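Local coordinates for acyl-CoA dehydrogenase family protein (Porphyromonas gingivalis, PDB 2OKU), which is the C-terminal helical domain of a probable flavin-dependent acyl-CoA dehydrogenase, an enzyme that would oxidise acyl-CoA thioesters with FAD as its cofactor, at residues M34-L38 and G78-M82; M41-A45 and Q106-D110; R44-I49 and L68-T72; F63-R67 and Y112-F116. All coordinates share one frame; numbering follows the deposited sequence.

Interaction 1: M34-L38 and G78-M82; sequences MKEAL and GHLLM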
loop_
_atom_site.group_PDB
_atom_site.type_symbol
_atom_site.label_atom_id
_atom_site.label_comp_id
_atom_site.label_asym_id
_atom_site.label_seq_id
_atom_site.Cartn_x
_atom_site.Cartn_y
_atom_site.Cartn_z
HETATM N N MSE A 34 11.200 6.513 7.417
HETATM C CA MSE A 34 10.456 5.805 6.405
HETATM C C MSE A 34 11.032 6.070 5.019
HETATM O O MSE A 34 11.163 5.146 4.232
HETATM C CB MSE A 34 8.962 6.138 6.412
HETATM C CG MSE A 34 8.210 5.351 5.351
HETATM SE SE MSE A 34 6.249 5.571 5.592
HETATM C CE MSE A 34 5.686 4.192 4.268
ATOM N N LYS A 35 11.388 7.321 4.732
ATOM C CA LYS A 35 11.996 7.660 3.452
ATOM C C LYS A 35 13.300 6.859 3.202
ATOM O O LYS A 35 13.525 6.325 2.102
ATOM C CB LYS A 35 12.231 9.168 3.379
ATOM C CG LYS A 35 12.851 9.639 2.114
ATOM C CD LYS A 35 12.811 11.169 2.055
ATOM C CE LYS A 35 13.512 11.672 0.886
ATOM N NZ LYS A 35 13.702 13.150 0.939
ATOM N N GLU A 36 14.136 6.749 4.230
ATOM C CA GLU A 36 15.379 6.002 4.142
ATOM C C GLU A 36 15.131 4.490 3.993
ATOM O O GLU A 36 15.821 3.826 3.213
ATOM C CB GLU A 36 16.278 6.304 5.348
ATOM C CG GLU A 36 16.761 7.762 5.320
ATOM C CD GLU A 36 17.477 8.230 6.591
ATOM O OE1 GLU A 36 17.604 7.442 7.555
ATOM O OE2 GLU A 36 17.907 9.410 6.608
ATOM N N ALA A 37 14.148 3.962 4.707
ATOM C CA ALA A 37 13.778 2.535 4.560
ATOM C C ALA A 37 13.284 2.224 3.138
ATOM O O ALA A 37 13.626 1.192 2.562
ATOM C CB ALA A 37 12.708 2.156 5.576
ATOM N N LEU A 38 12.488 3.136 2.571
ATOM C CA LEU A 38 12.000 2.975 1.208
ATOM C C LEU A 38 13.124 3.024 0.188
ATOM O O LEU A 38 13.064 2.331 -0.807
ATOM C CB LEU A 38 10.960 4.037 0.876
ATOM C CG LEU A 38 9.631 3.820 1.597
ATOM C CD1 LEU A 38 8.800 5.095 1.516
ATOM C CD2 LEU A 38 8.895 2.635 1.025
ATOM N N GLY A 78 5.008 1.698 -1.231
ATOM C CA GLY A 78 5.489 2.273 0.030
ATOM C C GLY A 78 5.695 3.768 -0.090
ATOM O O GLY A 78 5.349 4.565 0.814
ATOM N N HIS A 79 6.244 4.178 -1.236
ATOM C CA HIS A 79 6.392 5.612 -1.513
ATOM C C HIS A 79 5.050 6.320 -1.621
ATOM O O HIS A 79 4.931 7.424 -1.116
ATOM C CB HIS A 79 7.222 5.853 -2.772
ATOM C CG HIS A 79 8.700 5.720 -2.559
ATOM N ND1 HIS A 79 9.359 4.524 -2.714
ATOM C CD2 HIS A 79 9.636 6.624 -2.187
ATOM C CE1 HIS A 79 10.646 4.698 -2.448
ATOM N NE2 HIS A 79 10.844 5.970 -2.133
ATOM N N LEU A 80 4.047 5.710 -2.270
ATOM C CA LEU A 80 2.739 6.357 -2.386
ATOM C C LEU A 80 2.137 6.602 -1.014
ATOM O O LEU A 80 1.548 7.661 -0.744
ATOM C CB LEU A 80 1.784 5.532 -3.238
ATOM C CG LEU A 80 2.249 5.239 -4.649
ATOM C CD1 LEU A 80 1.248 4.308 -5.357
ATOM C CD2 LEU A 80 2.435 6.542 -5.432
ATOM N N LEU A 81 2.326 5.635 -0.125
ATOM C CA LEU A 81 1.818 5.752 1.240
ATOM C C LEU A 81 2.632 6.762 2.076
ATOM O O LEU A 81 2.066 7.527 2.853
ATOM C CB LEU A 81 1.761 4.363 1.897
ATOM C CG LEU A 81 0.961 3.307 1.145
ATOM C CD1 LEU A 81 0.832 2.025 2.072
ATOM C CD2 LEU A 81 -0.396 3.817 0.632
HETATM N N MSE A 82 3.943 6.797 1.879
HETATM C CA MSE A 82 4.782 7.844 2.489
HETATM C C MSE A 82 4.284 9.240 2.085
HETATM O O MSE A 82 4.213 10.143 2.901
HETATM C CB MSE A 82 6.252 7.670 2.082
HETATM C CG MSE A 82 7.317 8.250 3.000
HETATM SE SE MSE A 82 8.773 9.084 1.954
HETATM C CE MSE A 82 7.339 10.296 1.701
#
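Leu38 meets Gly78, His79 and Met82 at once. Its CD1 methyl is shared between all three: 3.6 Å from Gly78 O, 3.7 Å from Met82 CB, and above the centre of one face of the His79 imidazole. CD2 lies 3.6 Å from CA of Gly78, against bare backbone, and CB, near CE1 of His79, makes a CH-pi contact 29° off the ring normal. One turn earlier, the selenomethionine Met34 extends past the selenomethionine Met82 in the opposite direction; their CG atoms are 3.8 Å apart. With CG anti to the backbone N (chi1 -179°) and the chain straight beyond it, Met34 carries CE to 3.5 Å from Gly78 O. Met82 is bent instead, and its SE turns back to 3.7 Å from CB of Lys35. The two segments belong to helices 32-53 and 58-87 of the all-helical C-terminal domain, running antiparallel at 166° with axes 10.3 Å apart. Further out, the imidazole is hydrogen-bonded at both nitrogens, ND1 with Ala75 O and NE2 with the Gln23 amide. Lys35 leads its amine away to Thr25 O, and Met34 also packs on Ala95 of helix 92-115.

Interaction 2: M41-A45 and Q106-D110; sequences MTDRA and QEKID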
loop_
_atom_site.group_PDB
_atom_site.type_symbol
_atom_site.label_atom_id
_atom_site.label_comp_id
_atom_site.label_asym_id
_atom_site.label_seq_id
_atom_site.Cartn_x
_atom_site.Cartn_y
_atom_site.Cartn_z
HETATM N N MSE A 41 14.598 -0.392 0.263
HETATM C CA MSE A 41 13.701 -1.319 -0.488
HETATM C C MSE A 41 13.844 -1.155 -2.012
HETATM O O MSE A 41 13.758 -2.136 -2.768
HETATM C CB MSE A 41 12.235 -1.114 -0.097
HETATM C CG MSE A 41 11.936 -1.504 1.325
HETATM SE SE MSE A 41 10.120 -1.039 1.821
HETATM C CE MSE A 41 9.211 -2.365 0.708
ATOM N N THR A 42 14.053 0.082 -2.458
ATOM C CA THR A 42 14.261 0.376 -3.881
ATOM C C THR A 42 15.584 -0.254 -4.372
ATOM O O THR A 42 15.604 -0.963 -5.381
ATOM C CB THR A 42 14.222 1.892 -4.149
ATOM O OG1 THR A 42 13.030 2.443 -3.584
ATOM C CG2 THR A 42 14.288 2.214 -5.642
ATOM N N ASP A 43 16.668 -0.023 -3.646
ATOM C CA ASP A 43 17.947 -0.642 -3.978
ATOM C C ASP A 43 17.827 -2.180 -3.979
ATOM O O ASP A 43 18.415 -2.825 -4.822
ATOM C CB ASP A 43 19.050 -0.250 -2.995
ATOM C CG ASP A 43 19.365 1.252 -2.980
ATOM O OD1 ASP A 43 18.974 1.993 -3.900
ATOM O OD2 ASP A 43 20.013 1.686 -1.996
ATOM N N ARG A 44 17.093 -2.743 -3.013
ATOM C CA ARG A 44 16.887 -4.208 -2.921
ATOM C C ARG A 44 16.158 -4.752 -4.152
ATOM O O ARG A 44 16.551 -5.784 -4.716
ATOM C CB ARG A 44 16.088 -4.567 -1.667
ATOM C CG ARG A 44 16.256 -5.973 -1.163
ATOM C CD ARG A 44 17.021 -5.891 0.156
ATOM N NE ARG A 44 17.496 -7.164 0.682
ATOM C CZ ARG A 44 16.794 -8.004 1.420
ATOM N NH1 ARG A 44 15.515 -7.763 1.703
ATOM N NH2 ARG A 44 17.390 -9.117 1.861
ATOM N N ALA A 45 15.117 -4.048 -4.590
ATOM C CA ALA A 45 14.411 -4.428 -5.824
ATOM C C ALA A 45 15.342 -4.404 -7.058
ATOM O O ALA A 45 15.384 -5.347 -7.809
ATOM C CB ALA A 45 13.187 -3.506 -6.051
ATOM N N GLN A 106 9.049 -8.294 0.604
ATOM C CA GLN A 106 10.269 -8.189 -0.175
ATOM C C GLN A 106 11.310 -9.235 0.277
ATOM O O GLN A 106 12.016 -9.812 -0.532
ATOM C CB GLN A 106 10.887 -6.803 -0.063
ATOM C CG GLN A 106 10.323 -5.763 -1.015
ATOM C CD GLN A 106 11.327 -4.646 -1.269
ATOM O OE1 GLN A 106 12.133 -4.305 -0.389
ATOM N NE2 GLN A 106 11.276 -4.059 -2.473
ATOM N N GLU A 107 11.390 -9.464 1.579
ATOM C CA GLU A 107 12.359 -10.401 2.116
ATOM C C GLU A 107 12.038 -11.840 1.657
ATOM O O GLU A 107 12.917 -12.572 1.247
ATOM C CB GLU A 107 12.394 -10.305 3.637
ATOM C CG GLU A 107 13.345 -11.250 4.330
ATOM C CD GLU A 107 14.778 -11.292 3.800
ATOM O OE1 GLU A 107 15.353 -10.228 3.489
ATOM O OE2 GLU A 107 15.359 -12.406 3.754
ATOM N N LYS A 108 10.767 -12.205 1.687
ATOM C CA LYS A 108 10.320 -13.528 1.230
ATOM C C LYS A 108 10.679 -13.747 -0.262
ATOM O O LYS A 108 11.213 -14.792 -0.659
ATOM C CB LYS A 108 8.810 -13.666 1.429
ATOM C CG LYS A 108 8.311 -13.785 2.896
ATOM C CD LYS A 108 6.781 -13.707 2.848
ATOM C CE LYS A 108 6.152 -13.660 4.184
ATOM N NZ LYS A 108 4.664 -13.614 4.088
ATOM N N ILE A 109 10.433 -12.722 -1.061
ATOM C CA ILE A 109 10.736 -12.772 -2.487
ATOM C C ILE A 109 12.243 -12.856 -2.702
ATOM O O ILE A 109 12.721 -13.722 -3.422
ATOM C CB ILE A 109 10.182 -11.570 -3.276
ATOM C CG1 ILE A 109 8.648 -11.495 -3.214
ATOM C CG2 ILE A 109 10.688 -11.650 -4.754
ATOM C CD1 ILE A 109 8.034 -10.122 -3.615
ATOM N N ASP A 110 12.991 -11.945 -2.084
ATOM C CA ASP A 110 14.455 -11.929 -2.230
ATOM C C ASP A 110 15.110 -13.293 -1.865
ATOM O O ASP A 110 15.927 -13.807 -2.610
ATOM C CB ASP A 110 15.037 -10.824 -1.342
ATOM C CG ASP A 110 16.498 -10.605 -1.600
ATOM O OD1 ASP A 110 16.819 -10.022 -2.630
ATOM O OD2 ASP A 110 17.309 -11.023 -0.763
HETATM O O HOH W 1 13.817 -5.106 1.583
HETATM O O HOH W 2 18.045 -7.728 -3.281
HETATM O O HOH W 3 19.715 -10.322 -0.165
#
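The Arg44 guanidinium has the Asp110 carboxylate over one face and the Glu107 carboxylate at its edge. The two acids are engaged differently. Arg44 grips Glu107 end-on, NH1 at 3.0 Å and NH2 at 2.8 Å from the same OE1, which lies within about 5° of the guanidinium plane; NH2 approaches that oxygen from the syn side and NH1 from the anti side. Asp110 OD2, 3.2 Å from Arg44 NH2, stands well out of the plane with no N-H aimed at it, a weak pairing of charges only. Asp110 has a second cationic partner in Arg114, at OD1. Together Arg44, Glu107 and Asp110 form a salt-bridge network along the seam between helices 32-53 and 92-115, which run nearly parallel here, 20° apart, in the helical bundle of this domain. Deeper in, the Gln106 amide reaches Met41: NE2 donates to Met41 O at 3.2 Å, with an N-H...O angle of 160°, from above the carbonyl plane. Met41 O also accepts from Ala45 N, so two donors share it. Gln106 NE2 also bonds Met71 O on helix 58-87, tying three helices through one amide. Its OE1 lies 3.2 Å from Met41 CB and takes a hydrogen bond from a water that also accepts from Arg44 NH1. Another water bridges Arg44 O, at 2.8 Å, to Asp110 OD1.

Interaction 3: R44-I49 and L68-T72; sequences RAEALI and LVEMT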
loop_
_atom_site.group_PDB
_atom_site.type_symbol
_atom_site.label_atom_id
_atom_site.label_comp_id
_atom_site.label_asym_id
_atom_site.label_seq_id
_atom_site.Cartn_x
_atom_site.Cartn_y
_atom_site.Cartn_z
ATOM N N ARG A 44 17.093 -2.743 -3.013
ATOM C CA ARG A 44 16.887 -4.208 -2.921
ATOM C C ARG A 44 16.158 -4.752 -4.152
ATOM O O ARG A 44 16.551 -5.784 -4.716
ATOM C CB ARG A 44 16.088 -4.567 -1.667
ATOM C CG ARG A 44 16.256 -5.973 -1.163
ATOM C CD ARG A 44 17.021 -5.891 0.156
ATOM N NE ARG A 44 17.496 -7.164 0.682
ATOM C CZ ARG A 44 16.794 -8.004 1.420
ATOM N NH1 ARG A 44 15.515 -7.763 1.703
ATOM N NH2 ARG A 44 17.390 -9.117 1.861
ATOM N N ALA A 45 15.117 -4.048 -4.590
ATOM C CA ALA A 45 14.411 -4.428 -5.824
ATOM C C ALA A 45 15.342 -4.404 -7.058
ATOM O O ALA A 45 15.384 -5.347 -7.809
ATOM C CB ALA A 45 13.187 -3.506 -6.051
ATOM N N GLU A 46 16.094 -3.316 -7.232
ATOM C CA GLU A 46 17.031 -3.178 -8.337
ATOM C C GLU A 46 18.056 -4.303 -8.295
ATOM O O GLU A 46 18.382 -4.875 -9.325
ATOM C CB GLU A 46 17.741 -1.816 -8.266
ATOM C CG GLU A 46 18.772 -1.558 -9.373
ATOM C CD GLU A 46 19.415 -0.202 -9.244
ATOM O OE1 GLU A 46 20.057 0.045 -8.195
ATOM O OE2 GLU A 46 19.249 0.611 -10.170
ATOM N N ALA A 47 18.584 -4.580 -7.105
ATOM C CA ALA A 47 19.633 -5.594 -6.951
ATOM C C ALA A 47 19.094 -6.972 -7.306
ATOM O O ALA A 47 19.773 -7.740 -7.964
ATOM C CB ALA A 47 20.205 -5.593 -5.539
ATOM N N LEU A 48 17.872 -7.280 -6.888
ATOM C CA LEU A 48 17.273 -8.604 -7.187
ATOM C C LEU A 48 16.985 -8.764 -8.685
ATOM O O LEU A 48 17.224 -9.817 -9.259
ATOM C CB LEU A 48 15.995 -8.843 -6.379
ATOM C CG LEU A 48 15.461 -10.275 -6.473
ATOM C CD1 LEU A 48 16.445 -11.258 -5.790
ATOM C CD2 LEU A 48 14.047 -10.385 -5.853
ATOM N N ILE A 49 16.498 -7.693 -9.317
ATOM C CA ILE A 49 16.307 -7.707 -10.767
ATOM C C ILE A 49 17.631 -8.007 -11.468
ATOM O O ILE A 49 17.654 -8.867 -12.351
ATOM C CB ILE A 49 15.710 -6.374 -11.273
ATOM C CG1 ILE A 49 14.270 -6.272 -10.760
ATOM C CG2 ILE A 49 15.796 -6.273 -12.835
ATOM C CD1 ILE A 49 13.628 -4.849 -10.818
ATOM N N LEU A 68 9.540 -10.265 -9.644
ATOM C CA LEU A 68 10.276 -9.016 -9.845
ATOM C C LEU A 68 9.315 -7.834 -9.915
ATOM O O LEU A 68 9.634 -6.769 -9.395
ATOM C CB LEU A 68 11.136 -9.096 -11.086
ATOM C CG LEU A 68 12.254 -10.157 -11.057
ATOM C CD1 LEU A 68 13.015 -10.106 -12.384
ATOM C CD2 LEU A 68 13.187 -9.973 -9.838
ATOM N N VAL A 69 8.158 -8.022 -10.560
ATOM C CA VAL A 69 7.086 -7.027 -10.515
ATOM C C VAL A 69 6.665 -6.739 -9.050
ATOM O O VAL A 69 6.650 -5.583 -8.612
ATOM C CB VAL A 69 5.854 -7.430 -11.344
ATOM C CG1 VAL A 69 4.713 -6.415 -11.106
ATOM C CG2 VAL A 69 6.176 -7.569 -12.843
ATOM N N GLU A 70 6.349 -7.787 -8.292
ATOM C CA GLU A 70 5.968 -7.638 -6.897
ATOM C C GLU A 70 7.027 -6.931 -6.052
ATOM O O GLU A 70 6.703 -6.062 -5.248
ATOM C CB GLU A 70 5.677 -8.990 -6.282
ATOM C CG GLU A 70 4.441 -9.643 -6.816
ATOM C CD GLU A 70 4.266 -11.021 -6.179
ATOM O OE1 GLU A 70 4.365 -11.107 -4.905
ATOM O OE2 GLU A 70 4.049 -11.979 -6.948
HETATM N N MSE A 71 8.286 -7.322 -6.252
HETATM C CA MSE A 71 9.409 -6.745 -5.539
HETATM C C MSE A 71 9.426 -5.226 -5.761
HETATM O O MSE A 71 9.608 -4.425 -4.828
HETATM C CB MSE A 71 10.708 -7.393 -6.041
HETATM C CG MSE A 71 11.926 -7.019 -5.249
HETATM SE SE MSE A 71 11.925 -8.059 -3.543
HETATM C CE MSE A 71 13.606 -7.266 -2.821
ATOM N N THR A 72 9.191 -4.826 -7.006
ATOM C CA THR A 72 9.111 -3.428 -7.352
ATOM C C THR A 72 7.887 -2.731 -6.754
ATOM O O THR A 72 8.005 -1.599 -6.252
ATOM C CB THR A 72 9.149 -3.247 -8.908
ATOM O OG1 THR A 72 10.348 -3.861 -9.432
ATOM C CG2 THR A 72 9.129 -1.761 -9.261
#
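Met71, a selenomethionine, is laid across the helix that carries Ala45 and Leu48, in an antiparallel pairing within the helical bundle of the acyl-CoA dehydrogenase C-terminal domain. Segments 44-49 and 68-72, on helices 32-53 and 58-87, run at 164° to each other, their axes 9.3 Å apart, and the small Ala45 marks the close backbone approach: its CA is 5.5 Å from that of Met71. The Met71 chain starts with CG turned beside the carbonyl carbon (chi1 -172°) and then bends at chi2, 77°. That bend sets CG against Ala45, 3.6 Å from its CA, and carries the rest of the chain obliquely across the partner helix to Arg44. The terminal CE ends 3.4 Å from Arg44 CG, touching the aliphatic part of a side chain whose guanidinium is engaged with Glu107. Leu48 meets Met71 at about a right angle, its CD2 lying 3.9 Å from SE, and slants across Leu68. The CD2 methyl of Leu68 lies in the angle between Leu48 and Ile49, with Leu48 CG and Ile49 CG1 at 4.1 and 4.0 Å from it. Behind this layer, Ile9 of helix 7-11 packs on Ile49 and Thr72. Ile49 crosses Thr72 nearly perpendicularly, CD1 against OG1; that hydroxyl is not stranded among hydrocarbon, because Thr72 OG1 donates back to Leu68 O at 3.0 Å.

Interaction 4: F63-R67 and Y112-F116; sequences FQARR and YVRAF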
loop_
_atom_site.group_PDB
_atom_site.type_symbol
_atom_site.label_atom_id
_atom_site.label_comp_id
_atom_site.label_asym_id
_atom_site.label_seq_id
_atom_site.Cartn_x
_atom_site.Cartn_y
_atom_site.Cartn_z
ATOM N N PHE A 63 10.131 -17.077 -15.532
ATOM C CA PHE A 63 9.634 -17.739 -14.309
ATOM C C PHE A 63 9.535 -16.759 -13.112
ATOM O O PHE A 63 8.592 -16.815 -12.319
ATOM C CB PHE A 63 10.555 -18.908 -13.965
ATOM C CG PHE A 63 10.196 -19.599 -12.710
ATOM C CD1 PHE A 63 9.058 -20.400 -12.637
ATOM C CD2 PHE A 63 10.998 -19.457 -11.579
ATOM C CE1 PHE A 63 8.722 -21.047 -11.438
ATOM C CE2 PHE A 63 10.669 -20.086 -10.379
ATOM C CZ PHE A 63 9.536 -20.887 -10.302
ATOM N N GLN A 64 10.535 -15.888 -12.994
ATOM C CA GLN A 64 10.650 -14.944 -11.884
ATOM C C GLN A 64 9.996 -13.606 -12.161
ATOM O O GLN A 64 9.972 -12.737 -11.283
ATOM C CB GLN A 64 12.122 -14.703 -11.549
ATOM C CG GLN A 64 12.957 -15.937 -11.180
ATOM C CD GLN A 64 12.514 -16.647 -9.908
ATOM O OE1 GLN A 64 11.355 -16.557 -9.494
ATOM N NE2 GLN A 64 13.439 -17.405 -9.298
ATOM N N ALA A 65 9.466 -13.419 -13.367
ATOM C CA ALA A 65 8.899 -12.113 -13.773
ATOM C C ALA A 65 7.902 -11.504 -12.805
ATOM O O ALA A 65 8.055 -10.347 -12.403
ATOM C CB ALA A 65 8.285 -12.181 -15.208
ATOM N N ARG A 66 6.879 -12.260 -12.426
ATOM C CA ARG A 66 5.865 -11.752 -11.522
ATOM C C ARG A 66 6.465 -11.381 -10.152
ATOM O O ARG A 66 6.069 -10.379 -9.562
ATOM C CB ARG A 66 4.757 -12.751 -11.344
ATOM C CG ARG A 66 3.690 -12.300 -10.417
ATOM C CD ARG A 66 2.698 -13.404 -10.146
ATOM N NE ARG A 66 1.882 -13.744 -11.310
ATOM C CZ ARG A 66 0.847 -14.583 -11.250
ATOM N NH1 ARG A 66 0.525 -15.147 -10.082
ATOM N NH2 ARG A 66 0.120 -14.848 -12.342
ATOM N N ARG A 67 7.429 -12.165 -9.664
ATOM C CA ARG A 67 8.120 -11.813 -8.397
ATOM C C ARG A 67 8.929 -10.507 -8.491
ATOM O O ARG A 67 8.976 -9.720 -7.535
ATOM C CB ARG A 67 9.026 -12.958 -7.941
ATOM C CG ARG A 67 8.248 -14.096 -7.390
ATOM C CD ARG A 67 9.150 -15.264 -7.041
ATOM N NE ARG A 67 8.276 -16.358 -6.824
ATOM C CZ ARG A 67 7.989 -17.340 -7.688
ATOM N NH1 ARG A 67 8.568 -17.500 -8.863
ATOM N NH2 ARG A 67 7.112 -18.202 -7.310
ATOM N N TYR A 112 13.632 -16.353 -1.671
ATOM C CA TYR A 112 13.199 -17.347 -2.639
ATOM C C TYR A 112 13.955 -17.272 -3.948
ATOM O O TYR A 112 14.486 -18.269 -4.415
ATOM C CB TYR A 112 11.686 -17.249 -2.914
ATOM C CG TYR A 112 11.278 -18.235 -4.017
ATOM C CD1 TYR A 112 10.956 -19.547 -3.699
ATOM C CD2 TYR A 112 11.253 -17.849 -5.334
ATOM C CE1 TYR A 112 10.604 -20.472 -4.689
ATOM C CE2 TYR A 112 10.887 -18.755 -6.347
ATOM C CZ TYR A 112 10.567 -20.070 -5.997
ATOM O OH TYR A 112 10.210 -20.974 -6.970
ATOM N N VAL A 113 13.996 -16.082 -4.544
ATOM C CA VAL A 113 14.647 -15.884 -5.841
ATOM C C VAL A 113 16.143 -16.180 -5.793
ATOM O O VAL A 113 16.697 -16.823 -6.709
ATOM C CB VAL A 113 14.368 -14.470 -6.393
ATOM C CG1 VAL A 113 15.212 -14.175 -7.652
ATOM C CG2 VAL A 113 12.859 -14.327 -6.657
ATOM N N ARG A 114 16.791 -15.736 -4.722
ATOM C CA ARG A 114 18.223 -15.966 -4.551
ATOM C C ARG A 114 18.590 -17.429 -4.239
ATOM O O ARG A 114 19.696 -17.864 -4.556
ATOM C CB ARG A 114 18.779 -15.003 -3.496
ATOM C CG ARG A 114 18.842 -13.557 -4.037
ATOM C CD ARG A 114 19.403 -12.581 -3.006
ATOM N NE ARG A 114 19.328 -11.210 -3.513
ATOM C CZ ARG A 114 20.243 -10.657 -4.301
ATOM N NH1 ARG A 114 21.324 -11.341 -4.650
ATOM N NH2 ARG A 114 20.100 -9.405 -4.710
ATOM N N ALA A 115 17.676 -18.167 -3.629
ATOM C CA ALA A 115 17.898 -19.585 -3.307
ATOM C C ALA A 115 17.496 -20.511 -4.460
ATOM O O ALA A 115 17.815 -21.693 -4.456
ATOM C CB ALA A 115 17.168 -19.962 -2.058
ATOM N N PHE A 116 16.795 -19.975 -5.450
ATOM C CA PHE A 116 16.212 -20.804 -6.496
ATOM C C PHE A 116 17.292 -21.337 -7.435
ATOM O O PHE A 116 18.119 -20.593 -7.922
ATOM C CB PHE A 116 15.153 -20.013 -7.278
ATOM C CG PHE A 116 14.429 -20.829 -8.301
ATOM C CD1 PHE A 116 13.428 -21.707 -7.917
ATOM C CD2 PHE A 116 14.758 -20.740 -9.646
ATOM C CE1 PHE A 116 12.752 -22.498 -8.873
ATOM C CE2 PHE A 116 14.077 -21.520 -10.607
ATOM C CZ PHE A 116 13.080 -22.396 -10.211
HETATM O O HOH W 4 16.288 -17.077 -9.361
#
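An offset aromatic stack joins helix 58-87 to the C-terminal end of helix 92-115, where the last turn gives way to loop at Phe116. The Phe63 and Phe116 ring centroids lie 4.7 Å apart with planes at 24°, displaced so that Phe63 CE2 sits over the rim of the Phe116 face. Tyr112 comes to Phe63 at about a right angle, its OH in the Phe63 ring plane and 3.4 Å from CZ. The flat end of Arg67 lies against Tyr112, whose CE2 stands over the centre of the guanidinium, 3.5 Å from Arg67 CZ, with the planes inclined at 38°. Arg67 NH1 lies 3.6 Å above one face of the Phe63 ring, toward its rim, and donates to Gln64 OE1 at 3.0 Å, a bond tilted from the guanidinium plane that probably restrains both groups. Gln64 is folded at chi2 (-64°), bringing its amide between the helices: OE1 reaches the edge of the Tyr112 ring, and NE2 gives a 2.9 Å hydrogen bond to a water that donates to Val113 O. On the inner side, Val113 continues into Leu48 and Val52 of helix 32-53, while Leu121 from the C-terminal tail packs on Phe63 and Phe116.

Overall arrangement
Helices 32-53, 58-87 and 92-115 are joined pairwise by the four contacts. Interactions 1 and 3 hold the same antiparallel pair, their centres 15 Å apart along it; both are buried, lack direct hydrogen bonds between their segments, and rely on selenomethionine and leucine packing. Interaction 2, 6 Å from interaction 3 and sharing Arg44 and Ala45 with it, is also mostly buried but polar, grading from an inner amide to an outer ion network. Interaction 4, only partly buried, lies across the chain's centre from interaction 1, 24 Å away, and uses aromatic rings, a guanidinium and water. Leu48 packs on Val113, linking interactions 3 and 4.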